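Local coordinates for protein triacylglycerol lipase (Yarrowia lipolytica, PDB 3O0D) that probably hydrolyses the ester bonds of triacylglycerols, as an extracellular, glycosylated lipase of the alpha/beta-hydrolase fold, at residues A[169-172]-A[173-176]; A[129-132]-A[133-137]; A[199-202]-A[203-207]; A[143-146]-A[147-150]; A[18-21]-A[22-26]. All blocks are in the same frame, centred on the assembly; numbering follows the deposited sequence.

Contact 1 (A[169-172]-A[173-176]); sequences LLFG and INLK. With NAG (2-acetamido-2-deoxy-beta-D-glucopyranose), chain H.
The Phe171 ring has the Asn174 amide over one face, displaced toward the rim and turned almost perpendicular to it (planes 89° apart), while Leu175 CD1 sits at its edge, in the ring plane. Both belong to the next turn of helix 163-177, the helix of the beta-alpha-beta unit between strands 155-161 and 183-187. With CG anti to the backbone N (chi1 -158°), the ring leans along the helix toward the later turn, where Leu175 CD1 reaches Phe171 CD2 at 3.7 Å. Leu144 and Thr136 of helix 127-150 touch the same ring, so Phe171 fills the seam between the two helices. Cut back to an alanine, Phe171 would probably leave a gap beside Leu175 and Leu144. Leu175 CD2 also meets the N-acetylglucosamine of chain H, 3.6 Å from its O7. On another side of the helix Ile173 CD1 comes 4.1 Å from Leu169 CG, and Ile173 goes on to touch Trp200 and Val201 of helix 195-206. Beneath these side chains the backbone is regularly bonded: Asn174 N donates to Leu170 O at 2.9 Å with an N-H...O angle of 164°.

Contact 2 (A[129-132]-A[133-137]); sequences FIQS and YNNTY. With NAG (2-acetamido-2-deoxy-beta-D-glucopyranose), chain I; NAG (2-acetamido-2-deoxy-beta-D-glucopyranose), chain H.
Tyr133 and Ser132, with Gln131 next, are the residues most covered by this pair of consecutive turns. Tyr133 N donates to Phe129 O at 2.9 Å, and its CB rests 3.6 Å from Ile130 O. From there CG stands anti to the backbone N (chi1 160°), which carries the phenol off the turn; its OH bonds to Ala112 O, and the ring meets Phe108 edge to face. Ser132 contributes through its carbonyl oxygen, which takes two hydrogen bonds from one residue: Thr136 OG1 at 2.8 Å and Thr136 N at 3.0 Å, arriving from opposite faces of the carbonyl plane. The threonine hydroxyl is satisfied inside the helix, and the bond holds it in its place beside the backbone N. Gln131 bends at chi2 (57°), swinging its amide forward over the next turn until NE2 lies 3.8 Å from Asn135 CB; Gln131 NE2 bonds to Asp67 OD1. Gln131 OE1 accepts from a water at 3.1 Å, and the same water accepts from Asn134 ND2. That nitrogen is covalently joined to C1 of the N-acetylglucosamine of chain I, while Asn134 OD1 accepts from Ala112 N. Ile130 CG2 lies 3.7 Å from C8, the acetyl methyl of that sugar. The arrangement is that of an N-glycosylation site early in helix 127-150, with sugar on Ile130 and Asn134, and Phe129, Ser132 and Tyr133 packed on helix 163-177.

Contact 3 (A[199-202]-A[203-207]); sequences NWVD and KLFFG
Asp202 O takes the amide hydrogen of Phe206 at 2.8 Å and, weakly, that of Gly207 at 3.2 Å, so two donors share one acceptor where helix 195-206 runs out. Gly207 is the first residue to leave helical angles; its phi is positive (84°), a value glycine adopts easily, and its amide also makes a weak bond to Lys203 O. Over the preceding residues the pairing is regular: Phe205 N donates to Val201 O, Leu204 N to Trp200 O and Lys203 N to Asn199 O. The side chain of Asp202 is engaged beyond the helix, OD1 accepting from Ser245 N and OD2 also hydrogen-bonded. Asp202 OD1 also lies in the plane of the Phe206 ring, at its edge, 3.9 Å from both CD2 and CE2, where the C-H groups carry a slight positive charge that would probably suit a carboxylate. Lys203 lays its aliphatic chain over Asn199 O, CG coming within 3.3 Å, and sends NZ on to a salt bridge with Glu209. Leu204, its CG anti to the backbone N (chi1 -179°), runs beside Trp200 and puts CD2 over one face of the indole, displaced toward the rim, 4.1 Å from CH2. Val201 CG1 comes 3.9 Å from Phe205 CD2. Leu204 and Phe205 touch Lys176 of helix 163-177, and Phe205 also Leu222, as fits the connecting helix of a beta-alpha-beta crossover between parallel strands 183-187 and 222-227.

Contact 4 (A[143-146]-A[147-150]); sequences KLDS and VIEQ. With NAG (2-acetamido-2-deoxy-beta-D-glucopyranose), chain H.
In the last turns of helix 127-150, beside a glycan of the protein itself, Leu144 and Ile148 pack one turn apart, with Ile148 CD1 3.6 Å from Leu144 CG. Asp145, between them in sequence, grips the N-acetylglucosamine of chain H with both carboxylate oxygens: the sugar O3 donates to OD1 at 2.5 Å, and its N2 donates to OD2 at 2.8 Å with an N-H...O angle of 154°. Held at two points, the carboxylate is fixed in its rotation; His180 NE2 supplies a further bond to the sugar. A leucine in its place would probably leave the sugar hydroxyl and amide N-H without these acceptors and let the ring shift against the helix. Ser146 turns its hydroxyl back: chi1 of 75° sets OG between the backbone N and the carbonyl carbon, from where it donates to Lys143 O at 2.9 Å. Lys143 O also accepts from Val147 N at 2.9 Å, so it is bonded twice. Val147 and Leu144 face Leu72 and Ile81 of strands 68-75 and 80-87, and Ile148 joins them on Ile81. This is an amphipathic helix laid on the sheet of an alpha/beta hydrolase, its outer flank carrying a protein-glycan contact.

Contact 5 (A[18-21]-A[22-26]); sequences FEKY and ARLAN
Glu19 and Arg23, one turn apart, run side by side in the same direction. Glu19 has CG anti to the backbone N (chi1 178°) and stays extended beyond it, whereas Arg23 places CG beside its own backbone N (chi1 -59°) and is then straight to NE. These two choices bring the charged ends level: Glu19 OE1 lies 3.8 Å from Arg23 NH2, a long salt bridge, and Glu19 CG sits over one face of the guanidinium, 4.2 Å from Arg23 NE. Arg23 NH1 has a second partner in Gln46. The segment belongs to helix 12-27, an N-terminal helix that packs on the central sheet of the alpha/beta-hydrolase fold, with Tyr21 and Leu24 turned to strand 155-161. Tyr21 and Leu24 lie side by side, pointing the same way, with Leu24 CD1 3.9 Å from Tyr21 CD1. The phenol end of Tyr21 bonds to Gln80 NE2, and Lys20, fully extended, takes its NZ to OE1 of the same glutamine. On the way Lys20 CE passes 4.2 Å from Leu24 CD1. Ala22 and Ala25, with only a methyl each, touch Leu187, and Ala25 N donates to Tyr21 O at 2.8 Å in a nearly straight bond (171°).

All five are local contacts along helices around one mixed sheet, contact 3 running into the residue after its helix. Contacts 1, 2 and 5 are buried; contacts 3 and 4 are only partly so. Contacts 2 and 4 occupy different turns of helix 127-150 without touching, yet both meet contact 1, through Tyr133 and Leu144 respectively. Contacts 1 and 3 touch along helices 163-177 and 195-206. Contact 5 stands apart, its centre about 19 Å from that of contact 1: alternate residues of strand 155-161 serve the two helices, which places them on opposite faces of the sheet. Contact 1 is mostly apolar and contacts 2 and 4 add glycan chemistry; contact 5 pairs charges internally, whereas Asp202 and Lys203 of contact 3 find polar partners outside.

Contact 1 (A[169-172]-A[173-176])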
# COMPACT_ATOMS: atom_id res chain seq x y z
N LEU A 169 2.55 3.03 -2.56
CA LEU A 169 3.00 4.27 -1.92
C LEU A 169 3.86 5.11 -2.91
O LEU A 169 3.55 6.30 -3.18
CB LEU A 169 3.68 4.03 -0.60
CG LEU A 169 4.28 5.28 -0.01
CD1 LEU A 169 3.12 6.31 0.24
CD2 LEU A 169 5.13 5.14 1.29
N LEU A 170 4.87 4.45 -3.48
CA LEU A 170 5.72 5.14 -4.45
C LEU A 170 4.97 5.51 -5.71
O LEU A 170 5.20 6.64 -6.22
CB LEU A 170 6.93 4.22 -4.83
CG LEU A 170 7.80 4.05 -3.63
CD1 LEU A 170 9.01 3.05 -4.02
CD2 LEU A 170 8.34 5.32 -3.14
N PHE A 171 4.06 4.65 -6.19
CA PHE A 171 3.34 4.95 -7.42
C PHE A 171 2.38 6.13 -7.09
O PHE A 171 2.17 7.04 -7.97
CB PHE A 171 2.56 3.74 -7.95
CG PHE A 171 2.26 3.83 -9.37
CD1 PHE A 171 3.00 3.09 -10.30
CD2 PHE A 171 1.29 4.76 -9.84
CE1 PHE A 171 2.76 3.18 -11.68
CE2 PHE A 171 1.08 4.90 -11.18
CZ PHE A 171 1.82 4.10 -12.15
N GLY A 172 1.78 6.14 -5.89
CA GLY A 172 0.95 7.30 -5.53
C GLY A 172 1.71 8.63 -5.45
O GLY A 172 1.26 9.71 -5.89
N ILE A 173 2.94 8.54 -4.99
CA ILE A 173 3.82 9.70 -4.91
C ILE A 173 4.12 10.16 -6.34
O ILE A 173 4.04 11.40 -6.60
CB ILE A 173 5.08 9.43 -4.11
CG1 ILE A 173 4.72 9.31 -2.61
CG2 ILE A 173 6.06 10.68 -4.21
CD1 ILE A 173 5.83 8.60 -1.85
N ASN A 174 4.43 9.23 -7.24
CA ASN A 174 4.65 9.51 -8.71
C ASN A 174 3.42 10.31 -9.26
O ASN A 174 3.56 11.40 -9.77
CB ASN A 174 4.84 8.21 -9.50
CG ASN A 174 4.33 8.28 -10.86
OD1 ASN A 174 3.39 7.52 -11.34
ND2 ASN A 174 4.93 9.22 -11.60
N LEU A 175 2.22 9.77 -9.05
CA LEU A 175 1.00 10.39 -9.61
C LEU A 175 0.79 11.79 -9.00
O LEU A 175 0.39 12.74 -9.70
CB LEU A 175 -0.22 9.51 -9.30
CG LEU A 175 -0.27 8.28 -10.19
CD1 LEU A 175 -1.43 7.29 -9.67
CD2 LEU A 175 -0.50 8.56 -11.69
N LYS A 176 1.02 11.93 -7.70
CA LYS A 176 0.80 13.14 -6.97
C LYS A 176 1.80 14.27 -7.37
O LYS A 176 1.40 15.37 -7.69
CB LYS A 176 0.89 12.83 -5.49
CG LYS A 176 1.00 14.02 -4.59
CD LYS A 176 -0.31 14.63 -4.32
CE LYS A 176 -0.65 14.46 -2.84
NZ LYS A 176 -1.91 15.19 -2.54
C1 NAG H . 4.13 10.75 -15.84
C2 NAG H . 2.65 10.42 -15.53
C3 NAG H . 1.78 11.31 -16.40
C4 NAG H . 2.13 12.79 -16.20
C5 NAG H . 3.59 12.93 -16.57
C6 NAG H . 4.16 14.36 -16.63
C7 NAG H . 2.18 8.09 -14.89
C8 NAG H . 1.77 6.72 -15.33
N2 NAG H . 2.30 9.03 -15.84
O3 NAG H . 0.40 11.05 -16.06
O4 NAG H . 1.38 13.58 -17.13
O5 NAG H . 4.33 12.12 -15.63
O6 NAG H . 3.72 15.03 -15.50
O7 NAG H . 2.42 8.33 -13.72

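Contact 2 (A[129-132]-A[133-137])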
# COMPACT_ATOMS: atom_id res chain seq x y z
N PHE A 129 12.68 -1.31 -3.35
CA PHE A 129 11.28 -0.74 -3.44
C PHE A 129 11.23 0.18 -4.64
O PHE A 129 10.20 0.24 -5.32
CB PHE A 129 10.90 0.03 -2.17
CG PHE A 129 10.83 -0.89 -0.95
CD1 PHE A 129 10.42 -2.21 -1.10
CD2 PHE A 129 11.19 -0.43 0.29
CE1 PHE A 129 10.41 -3.04 -0.03
CE2 PHE A 129 11.17 -1.32 1.41
CZ PHE A 129 10.77 -2.61 1.20
N ILE A 130 12.34 0.86 -4.95
CA ILE A 130 12.36 1.63 -6.22
C ILE A 130 12.21 0.73 -7.37
O ILE A 130 11.52 1.07 -8.35
CB ILE A 130 13.66 2.48 -6.40
CG1 ILE A 130 13.75 3.44 -5.23
CG2 ILE A 130 13.68 3.16 -7.84
CD1 ILE A 130 14.77 4.57 -5.41
N GLN A 131 12.85 -0.45 -7.36
CA GLN A 131 12.61 -1.38 -8.41
C GLN A 131 11.13 -1.85 -8.54
O GLN A 131 10.62 -2.09 -9.65
CB GLN A 131 13.52 -2.62 -8.26
CG GLN A 131 13.27 -3.74 -9.28
CD GLN A 131 13.42 -3.30 -10.74
OE1 GLN A 131 14.10 -2.31 -11.03
NE2 GLN A 131 12.77 -4.01 -11.65
N SER A 132 10.47 -2.08 -7.42
CA SER A 132 9.08 -2.50 -7.44
C SER A 132 8.21 -1.40 -8.10
O SER A 132 7.34 -1.71 -8.91
CB SER A 132 8.61 -2.73 -6.01
OG SER A 132 9.55 -3.57 -5.33
N TYR A 133 8.51 -0.18 -7.70
CA TYR A 133 7.81 1.05 -8.27
C TYR A 133 8.14 1.10 -9.78
O TYR A 133 7.29 1.19 -10.63
CB TYR A 133 8.21 2.34 -7.59
CG TYR A 133 7.84 3.45 -8.56
CD1 TYR A 133 6.53 3.82 -8.70
CD2 TYR A 133 8.85 4.14 -9.28
CE1 TYR A 133 6.15 4.84 -9.67
CE2 TYR A 133 8.48 5.14 -10.21
CZ TYR A 133 7.16 5.49 -10.38
OH TYR A 133 6.82 6.49 -11.29
N ASN A 134 9.41 0.94 -10.13
CA ASN A 134 9.72 1.01 -11.54
C ASN A 134 9.13 -0.02 -12.36
O ASN A 134 8.75 0.23 -13.51
CB ASN A 134 11.29 1.03 -11.71
CG ASN A 134 11.80 2.30 -12.24
OD1 ASN A 134 11.51 3.40 -11.74
ND2 ASN A 134 12.67 2.15 -13.26
N ASN A 135 9.11 -1.24 -11.84
CA ASN A 135 8.57 -2.34 -12.51
C ASN A 135 7.06 -2.16 -12.68
O ASN A 135 6.48 -2.63 -13.64
CB ASN A 135 8.94 -3.68 -11.78
CG ASN A 135 8.65 -4.85 -12.59
OD1 ASN A 135 9.14 -5.01 -13.81
ND2 ASN A 135 7.94 -5.77 -12.04
N THR A 136 6.43 -1.52 -11.74
CA THR A 136 4.97 -1.21 -11.95
C THR A 136 4.81 -0.17 -13.13
O THR A 136 4.08 -0.44 -14.06
CB THR A 136 4.32 -0.60 -10.71
OG1 THR A 136 4.63 -1.33 -9.55
CG2 THR A 136 2.73 -0.59 -10.88
N TYR A 137 5.59 0.88 -13.08
CA TYR A 137 5.51 1.96 -14.09
C TYR A 137 5.77 1.38 -15.50
O TYR A 137 5.00 1.59 -16.48
CB TYR A 137 6.46 3.08 -13.71
CG TYR A 137 6.29 4.26 -14.65
CD1 TYR A 137 5.43 5.31 -14.34
CD2 TYR A 137 6.92 4.25 -15.86
CE1 TYR A 137 5.24 6.37 -15.24
CE2 TYR A 137 6.73 5.29 -16.78
CZ TYR A 137 5.89 6.34 -16.45
OH TYR A 137 5.75 7.37 -17.37
C1 NAG I . 13.26 3.29 -13.94
C2 NAG I . 14.78 3.32 -13.88
C3 NAG I . 15.26 4.34 -14.91
C4 NAG I . 14.66 4.16 -16.30
C5 NAG I . 13.14 4.06 -16.23
C6 NAG I . 12.44 3.57 -17.49
C7 NAG I . 15.77 2.78 -11.73
C8 NAG I . 16.30 3.21 -10.42
N2 NAG I . 15.28 3.70 -12.58
O3 NAG I . 16.70 4.35 -14.97
O4 NAG I . 15.02 5.34 -17.01
O5 NAG I . 12.77 3.09 -15.25
O6 NAG I . 11.12 4.06 -17.41
O7 NAG I . 15.80 1.59 -12.02
C1 NAG H . 4.13 10.75 -15.84
C2 NAG H . 2.65 10.42 -15.53
C3 NAG H . 1.78 11.31 -16.40
C4 NAG H . 2.13 12.79 -16.20
C5 NAG H . 3.59 12.93 -16.57
C6 NAG H . 4.16 14.36 -16.63
C7 NAG H . 2.18 8.09 -14.89
C8 NAG H . 1.77 6.72 -15.33
N2 NAG H . 2.30 9.03 -15.84
O3 NAG H . 0.40 11.05 -16.06
O4 NAG H . 1.38 13.58 -17.13
O5 NAG H . 4.33 12.12 -15.63
O6 NAG H . 3.72 15.03 -15.50
O7 NAG H . 2.42 8.33 -13.72
O HOH W 1 13.59 -0.72 -13.65

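Contact 3 (A[199-202]-A[203-207])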
# COMPACT_ATOMS: atom_id res chain seq x y z
N ASN A 199 9.36 12.55 5.94
CA ASN A 199 8.84 13.86 6.26
C ASN A 199 8.37 14.61 5.03
O ASN A 199 7.36 15.36 5.11
CB ASN A 199 9.88 14.66 7.05
CG ASN A 199 10.13 14.08 8.44
OD1 ASN A 199 11.28 13.95 8.87
ND2 ASN A 199 9.04 13.75 9.17
N TRP A 200 8.99 14.33 3.89
CA TRP A 200 8.62 14.94 2.66
C TRP A 200 7.26 14.39 2.20
O TRP A 200 6.36 15.18 1.82
CB TRP A 200 9.73 14.74 1.64
CG TRP A 200 9.31 15.14 0.21
CD1 TRP A 200 9.24 16.44 -0.28
CD2 TRP A 200 8.96 14.30 -0.85
NE1 TRP A 200 8.86 16.43 -1.57
CE2 TRP A 200 8.66 15.14 -1.96
CE3 TRP A 200 8.84 12.92 -1.01
CZ2 TRP A 200 8.29 14.62 -3.21
CZ3 TRP A 200 8.46 12.41 -2.23
CH2 TRP A 200 8.17 13.26 -3.32
N VAL A 201 7.09 13.05 2.31
CA VAL A 201 5.80 12.39 2.03
C VAL A 201 4.72 13.01 2.96
O VAL A 201 3.60 13.28 2.47
CB VAL A 201 5.91 10.91 2.23
CG1 VAL A 201 4.45 10.26 2.22
CG2 VAL A 201 6.77 10.33 1.09
N ASP A 202 5.00 13.25 4.22
CA ASP A 202 3.98 13.80 5.14
C ASP A 202 3.62 15.24 4.63
O ASP A 202 2.48 15.64 4.60
CB ASP A 202 4.47 13.89 6.56
CG ASP A 202 4.37 12.57 7.33
OD1 ASP A 202 3.86 11.58 6.73
OD2 ASP A 202 4.87 12.50 8.50
N LYS A 203 4.64 16.03 4.25
CA LYS A 203 4.30 17.36 3.73
C LYS A 203 3.46 17.27 2.48
O LYS A 203 2.54 18.06 2.30
CB LYS A 203 5.61 18.13 3.44
CG LYS A 203 6.35 18.49 4.67
CD LYS A 203 7.62 19.38 4.36
CE LYS A 203 8.76 19.02 5.29
NZ LYS A 203 9.89 20.05 5.52
N LEU A 204 3.78 16.32 1.59
CA LEU A 204 3.18 16.17 0.31
C LEU A 204 1.72 15.80 0.53
O LEU A 204 0.80 16.37 -0.08
CB LEU A 204 3.91 15.15 -0.57
CG LEU A 204 3.49 14.81 -1.98
CD1 LEU A 204 3.75 16.00 -2.99
CD2 LEU A 204 4.22 13.61 -2.49
N PHE A 205 1.47 14.84 1.43
CA PHE A 205 0.08 14.36 1.55
C PHE A 205 -0.73 15.01 2.61
O PHE A 205 -1.97 15.01 2.48
CB PHE A 205 0.04 12.81 1.80
CG PHE A 205 0.18 12.01 0.56
CD1 PHE A 205 -0.95 11.66 -0.21
CD2 PHE A 205 1.42 11.61 0.09
CE1 PHE A 205 -0.83 10.95 -1.39
CE2 PHE A 205 1.54 10.89 -1.04
CZ PHE A 205 0.42 10.52 -1.81
N PHE A 206 -0.11 15.46 3.69
CA PHE A 206 -0.87 15.97 4.84
C PHE A 206 -0.63 17.46 5.03
O PHE A 206 -1.23 18.11 5.90
CB PHE A 206 -0.49 15.22 6.12
CG PHE A 206 -0.75 13.71 6.00
CD1 PHE A 206 -2.06 13.20 5.89
CD2 PHE A 206 0.27 12.83 6.07
CE1 PHE A 206 -2.24 11.81 5.78
CE2 PHE A 206 0.09 11.44 5.93
CZ PHE A 206 -1.18 10.95 5.78
N GLY A 207 0.31 17.96 4.25
CA GLY A 207 0.60 19.39 4.22
C GLY A 207 1.55 19.96 5.29
O GLY A 207 1.81 21.16 5.25

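Contact 4 (A[143-146]-A[147-150])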
# COMPACT_ATOMS: atom_id res chain seq x y z
N LYS A 143 -0.61 2.45 -20.13
CA LYS A 143 -2.00 2.02 -20.12
C LYS A 143 -2.81 2.85 -19.07
O LYS A 143 -3.94 3.29 -19.44
CB LYS A 143 -2.21 0.53 -19.93
CG LYS A 143 -3.55 0.06 -20.22
CD LYS A 143 -3.99 0.36 -21.64
CE LYS A 143 -5.15 -0.50 -22.02
NZ LYS A 143 -5.11 -0.73 -23.49
N LEU A 144 -2.27 3.05 -17.86
CA LEU A 144 -2.95 3.90 -16.85
C LEU A 144 -3.20 5.32 -17.38
O LEU A 144 -4.33 5.86 -17.34
CB LEU A 144 -2.11 4.00 -15.60
CG LEU A 144 -2.59 4.97 -14.51
CD1 LEU A 144 -4.02 4.54 -13.98
CD2 LEU A 144 -1.64 4.91 -13.41
N ASP A 145 -2.14 5.91 -17.93
CA ASP A 145 -2.37 7.26 -18.56
C ASP A 145 -3.48 7.27 -19.63
O ASP A 145 -4.29 8.21 -19.66
CB ASP A 145 -1.03 7.78 -19.17
CG ASP A 145 -0.19 8.50 -18.15
OD1 ASP A 145 -0.72 9.12 -17.20
OD2 ASP A 145 1.06 8.49 -18.29
N SER A 146 -3.61 6.25 -20.47
CA SER A 146 -4.66 6.24 -21.48
C SER A 146 -6.02 6.09 -20.83
O SER A 146 -6.99 6.71 -21.25
CB SER A 146 -4.48 5.18 -22.57
OG SER A 146 -4.78 3.89 -22.11
N VAL A 147 -6.07 5.28 -19.77
CA VAL A 147 -7.35 5.11 -19.05
C VAL A 147 -7.72 6.41 -18.30
O VAL A 147 -8.92 6.79 -18.25
CB VAL A 147 -7.28 3.84 -18.06
CG1 VAL A 147 -8.62 3.73 -17.22
CG2 VAL A 147 -7.19 2.50 -18.91
N ILE A 148 -6.78 7.11 -17.74
CA ILE A 148 -7.04 8.44 -17.08
C ILE A 148 -7.67 9.38 -18.12
O ILE A 148 -8.61 10.12 -17.83
CB ILE A 148 -5.73 9.01 -16.42
CG1 ILE A 148 -5.29 8.16 -15.19
CG2 ILE A 148 -5.81 10.51 -15.99
CD1 ILE A 148 -3.85 8.36 -14.76
N GLU A 149 -7.11 9.38 -19.33
CA GLU A 149 -7.66 10.28 -20.39
C GLU A 149 -9.06 9.87 -20.80
O GLU A 149 -9.92 10.69 -21.16
CB GLU A 149 -6.69 10.38 -21.61
CG GLU A 149 -5.36 11.00 -21.22
CD GLU A 149 -5.47 12.43 -20.71
OE1 GLU A 149 -6.05 13.29 -21.44
OE2 GLU A 149 -4.99 12.70 -19.57
N GLN A 150 -9.35 8.59 -20.77
CA GLN A 150 -10.62 8.10 -21.11
C GLN A 150 -11.71 8.44 -20.07
O GLN A 150 -12.86 8.63 -20.41
CB GLN A 150 -10.53 6.60 -21.30
CG GLN A 150 -11.81 5.99 -21.68
CD GLN A 150 -11.63 4.56 -22.19
OE1 GLN A 150 -10.54 3.95 -22.07
NE2 GLN A 150 -12.72 3.99 -22.70
C1 NAG H . 4.13 10.75 -15.84
C2 NAG H . 2.65 10.42 -15.53
C3 NAG H . 1.78 11.31 -16.40
C4 NAG H . 2.13 12.79 -16.20
C5 NAG H . 3.59 12.93 -16.57
C6 NAG H . 4.16 14.36 -16.63
C7 NAG H . 2.18 8.09 -14.89
C8 NAG H . 1.77 6.72 -15.33
N2 NAG H . 2.30 9.03 -15.84
O3 NAG H . 0.40 11.05 -16.06
O4 NAG H . 1.38 13.58 -17.13
O5 NAG H . 4.33 12.12 -15.63
O6 NAG H . 3.72 15.03 -15.50
O7 NAG H . 2.42 8.33 -13.72
O HOH W 2 -3.12 10.76 -18.71

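Contact 5 (A[18-21]-A[22-26])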
# COMPACT_ATOMS: atom_id res chain seq x y z
N PHE A 18 -12.04 0.98 4.44
CA PHE A 18 -10.78 0.23 4.53
C PHE A 18 -10.96 -1.20 4.02
O PHE A 18 -10.14 -1.71 3.32
CB PHE A 18 -10.25 0.23 5.95
CG PHE A 18 -9.89 1.61 6.46
CD1 PHE A 18 -9.08 2.45 5.73
CD2 PHE A 18 -10.32 2.05 7.68
CE1 PHE A 18 -8.74 3.67 6.20
CE2 PHE A 18 -9.97 3.29 8.15
CZ PHE A 18 -9.21 4.10 7.41
N GLU A 19 -12.05 -1.83 4.41
CA GLU A 19 -12.33 -3.21 3.95
C GLU A 19 -12.38 -3.31 2.47
O GLU A 19 -11.87 -4.26 1.87
CB GLU A 19 -13.62 -3.69 4.63
CG GLU A 19 -14.06 -5.10 4.20
CD GLU A 19 -15.39 -5.49 4.92
OE1 GLU A 19 -16.42 -4.84 4.64
OE2 GLU A 19 -15.30 -6.41 5.76
N LYS A 20 -13.00 -2.30 1.85
CA LYS A 20 -13.01 -2.25 0.40
C LYS A 20 -11.61 -2.37 -0.27
O LYS A 20 -11.47 -3.25 -1.21
CB LYS A 20 -13.71 -0.95 -0.09
CG LYS A 20 -13.52 -0.77 -1.60
CD LYS A 20 -14.27 0.56 -1.97
CE LYS A 20 -13.89 0.95 -3.40
NZ LYS A 20 -14.61 2.21 -3.82
N TYR A 21 -10.67 -1.59 0.25
CA TYR A 21 -9.29 -1.57 -0.35
C TYR A 21 -8.63 -2.91 0.06
O TYR A 21 -7.88 -3.55 -0.77
CB TYR A 21 -8.46 -0.29 -0.06
CG TYR A 21 -9.14 0.81 -0.83
CD1 TYR A 21 -8.93 0.95 -2.21
CD2 TYR A 21 -10.08 1.61 -0.21
CE1 TYR A 21 -9.60 1.84 -2.95
CE2 TYR A 21 -10.78 2.55 -0.98
CZ TYR A 21 -10.53 2.63 -2.33
OH TYR A 21 -11.22 3.53 -3.09
N ALA A 22 -8.94 -3.43 1.22
CA ALA A 22 -8.37 -4.74 1.48
C ALA A 22 -8.82 -5.78 0.48
O ALA A 22 -8.06 -6.67 0.10
CB ALA A 22 -8.73 -5.23 2.97
N ARG A 23 -10.08 -5.74 0.09
CA ARG A 23 -10.56 -6.66 -0.88
C ARG A 23 -9.90 -6.45 -2.27
O ARG A 23 -9.56 -7.37 -2.88
CB ARG A 23 -12.07 -6.61 -1.09
CG ARG A 23 -12.93 -6.89 0.12
CD ARG A 23 -14.37 -7.06 -0.35
NE ARG A 23 -15.35 -7.03 0.70
CZ ARG A 23 -15.64 -8.04 1.48
NH1 ARG A 23 -15.07 -9.20 1.35
NH2 ARG A 23 -16.56 -7.87 2.38
N LEU A 24 -9.78 -5.23 -2.71
CA LEU A 24 -9.18 -4.96 -4.01
C LEU A 24 -7.72 -5.48 -3.99
O LEU A 24 -7.26 -6.02 -5.04
CB LEU A 24 -9.17 -3.47 -4.34
CG LEU A 24 -10.62 -3.08 -4.73
CD1 LEU A 24 -10.68 -1.49 -4.68
CD2 LEU A 24 -11.21 -3.60 -6.12
N ALA A 25 -7.03 -5.19 -2.91
CA ALA A 25 -5.61 -5.74 -2.79
C ALA A 25 -5.58 -7.21 -2.86
O ALA A 25 -4.65 -7.79 -3.51
CB ALA A 25 -5.02 -5.30 -1.49
N ASN A 26 -6.52 -7.90 -2.22
CA ASN A 26 -6.61 -9.41 -2.27
C ASN A 26 -6.77 -9.91 -3.64
O ASN A 26 -6.10 -10.87 -4.04
CB ASN A 26 -7.74 -9.83 -1.27
CG ASN A 26 -8.30 -11.18 -1.52
OD1 ASN A 26 -8.59 -11.57 -2.64
ND2 ASN A 26 -8.59 -11.90 -0.41